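Local coordinates for mitogen (Streptococcus dysgalactiae, PDB 2J4X), which stimulates T cells as a zinc-binding bacterial superantigen, probably by bridging MHC class II molecules and T-cell receptors, at the zinc ion site. Residues are numbered along the deposited sequence; one frame, centred on the assembly and turned at random.

The zinc ion site. Residues 112, 171, 175, 200-201, 203, 205. With ZN (zinc ion), chain B.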
ATOM      1  N   ASN A 112      -5.068 -14.221  -6.308  1.00 43.70           N
ATOM      2  CA  ASN A 112      -5.253 -15.662  -6.119  1.00 43.28           C
ATOM      3  C   ASN A 112      -4.922 -15.949  -4.677  1.00 42.38           C
ATOM      4  O   ASN A 112      -3.796 -15.679  -4.240  1.00 42.68           O
ATOM      5  CB  ASN A 112      -4.283 -16.460  -6.981  1.00 44.07           C
ATOM      6  CG  ASN A 112      -4.472 -16.207  -8.448  1.00 45.33           C
ATOM      7  OD1 ASN A 112      -3.498 -16.185  -9.212  1.00 46.28           O
ATOM      8  ND2 ASN A 112      -5.727 -16.022  -8.862  1.00 44.17           N
ATOM      9  N   HIS A 171       3.002 -11.223  -9.210  1.00 38.28           N
ATOM     10  CA  HIS A 171       3.545 -12.151 -10.189  1.00 40.06           C
ATOM     11  C   HIS A 171       3.573 -11.479 -11.536  1.00 40.94           C
ATOM     12  O   HIS A 171       2.534 -11.280 -12.177  1.00 40.45           O
ATOM     13  CB  HIS A 171       2.737 -13.440 -10.258  1.00 41.64           C
ATOM     14  CG  HIS A 171       3.532 -14.620 -10.744  1.00 45.40           C
ATOM     15  ND1 HIS A 171       3.364 -15.894 -10.238  1.00 44.67           N
ATOM     16  CD2 HIS A 171       4.514 -14.713 -11.674  1.00 45.45           C
ATOM     17  CE1 HIS A 171       4.209 -16.718 -10.834  1.00 46.31           C
ATOM     18  NE2 HIS A 171       4.916 -16.027 -11.711  1.00 46.91           N
ATOM     19  N   ASN A 175       7.447 -13.826 -15.428  1.00 52.42           N
ATOM     20  CA  ASN A 175       7.571 -14.897 -14.451  1.00 53.29           C
ATOM     21  C   ASN A 175       8.311 -14.572 -13.137  1.00 53.51           C
ATOM     22  O   ASN A 175       8.373 -15.411 -12.227  1.00 53.39           O
ATOM     23  CB  ASN A 175       8.196 -16.118 -15.129  1.00 55.76           C
ATOM     24  CG  ASN A 175       7.968 -17.396 -14.347  1.00 58.30           C
ATOM     25  OD1 ASN A 175       6.838 -17.687 -13.925  1.00 59.24           O
ATOM     26  ND2 ASN A 175       9.037 -18.172 -14.150  1.00 60.11           N
ATOM     27  N   SER A 200       1.208  -9.616 -13.977  1.00 41.99           N
ATOM     28  CA  SER A 200       0.221 -10.546 -14.468  1.00 40.52           C
ATOM     29  C   SER A 200      -0.885 -10.665 -13.419  1.00 39.75           C
ATOM     30  O   SER A 200      -2.046 -10.366 -13.706  1.00 41.28           O
ATOM     31  CB  SER A 200       0.843 -11.905 -14.731  1.00 41.84           C
ATOM     32  OG  SER A 200      -0.164 -12.805 -15.172  1.00 44.80           O
ATOM     33  N   HIS A 201      -0.534 -11.074 -12.203  1.00 37.64           N
ATOM     34  CA  HIS A 201      -1.533 -11.219 -11.145  1.00 36.88           C
ATOM     35  C   HIS A 201      -0.901 -11.135  -9.772  1.00 37.40           C
ATOM     36  O   HIS A 201       0.312 -10.972  -9.662  1.00 39.23           O
ATOM     37  CB  HIS A 201      -2.239 -12.564 -11.258  1.00 37.08           C
ATOM     38  CG  HIS A 201      -1.305 -13.733 -11.275  1.00 37.77           C
ATOM     39  ND1 HIS A 201      -0.595 -14.104 -12.398  1.00 39.33           N
ATOM     40  CD2 HIS A 201      -0.955 -14.610 -10.305  1.00 38.27           C
ATOM     41  CE1 HIS A 201       0.149 -15.160 -12.121  1.00 38.00           C
ATOM     42  NE2 HIS A 201      -0.052 -15.489 -10.859  1.00 38.84           N
ATOM     43  N   ASP A 203      -0.538 -13.097  -5.970  1.00 36.33           N
ATOM     44  CA  ASP A 203      -0.666 -14.395  -5.300  1.00 36.26           C
ATOM     45  C   ASP A 203      -0.597 -14.248  -3.792  1.00 35.86           C
ATOM     46  O   ASP A 203       0.344 -13.660  -3.262  1.00 35.80           O
ATOM     47  CB  ASP A 203       0.436 -15.354  -5.737  1.00 37.36           C
ATOM     48  CG  ASP A 203       0.241 -15.872  -7.148  1.00 38.94           C
ATOM     49  OD1 ASP A 203      -0.873 -16.359  -7.479  1.00 39.36           O
ATOM     50  OD2 ASP A 203       1.221 -15.794  -7.921  1.00 40.37           O
ATOM     51  N   TYR A 205      -0.392 -16.252  -0.194  1.00 36.71           N
ATOM     52  CA  TYR A 205      -0.058 -17.553   0.406  1.00 37.11           C
ATOM     53  C   TYR A 205      -0.337 -17.623   1.883  1.00 36.85           C
ATOM     54  O   TYR A 205       0.545 -17.345   2.696  1.00 36.19           O
ATOM     55  CB  TYR A 205       1.410 -17.895   0.173  1.00 38.46           C
ATOM     56  CG  TYR A 205       1.724 -18.006  -1.285  1.00 40.86           C
ATOM     57  CD1 TYR A 205       2.201 -16.906  -2.011  1.00 42.08           C
ATOM     58  CD2 TYR A 205       1.470 -19.190  -1.966  1.00 41.99           C
ATOM     59  CE1 TYR A 205       2.416 -16.994  -3.384  1.00 42.44           C
ATOM     60  CE2 TYR A 205       1.674 -19.287  -3.331  1.00 43.13           C
ATOM     61  CZ  TYR A 205       2.146 -18.195  -4.031  1.00 42.79           C
ATOM     62  OH  TYR A 205       2.344 -18.335  -5.379  1.00 45.51           O
TER
HETATM   63 ZN    ZN B1211       1.343 -16.736  -9.892  1.00 52.26          ZN
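Three side chains from two beta-strands of the beta-grasp domain hold the zinc ion. His201 and Asp203, alternate residues of strand 199-206, reach it from one strand, and His171 comes from strand 166-172. The two imidazoles bind through different nitrogens: His201 uses NE2, at 2.1 Å from ZN, whereas His171 turns its inner nitrogen ND1 to the metal, 2.2 Å from ZN. Asp203 adds one carboxylate oxygen, OD2, 2.2 Å from ZN; its other oxygen, OD1, stays 3.3 Å from ZN, so the carboxylate is bound essentially through one oxygen. The angle at the metal is 108° between the two histidine nitrogens, while both angles that involve Asp203 OD2 are closer to a right angle; together they suit three corners of a distorted tetrahedron, and a further ligand may be unseen.

The torsions bring the donors together. His171 has CG anti to its backbone N (chi1 -154°), Asp203 has CG anti to its carbonyl carbon, and His201 takes the crowded position with CG between backbone N and carbonyl carbon. CB of His171 lies over one face of the His201 ring, towards its rim and 3.5 Å above the plane.

In the second shell, His201 ND1 donates a nearly straight hydrogen bond to the Ser200 hydroxyl OG, at 3.1 Å and almost in the ring plane. This fixes the rotation of the imidazole and is consistent with a proton on ND1, which would leave the NE2 lone pair for zinc. A weaker bond may run from His171 NE2 to the side-chain carbonyl OD1 of Asn175.

By analogy with related zinc-dependent superantigens, the ion probably serves to bind MHC class II, with a histidine of its beta-chain completing the coordination.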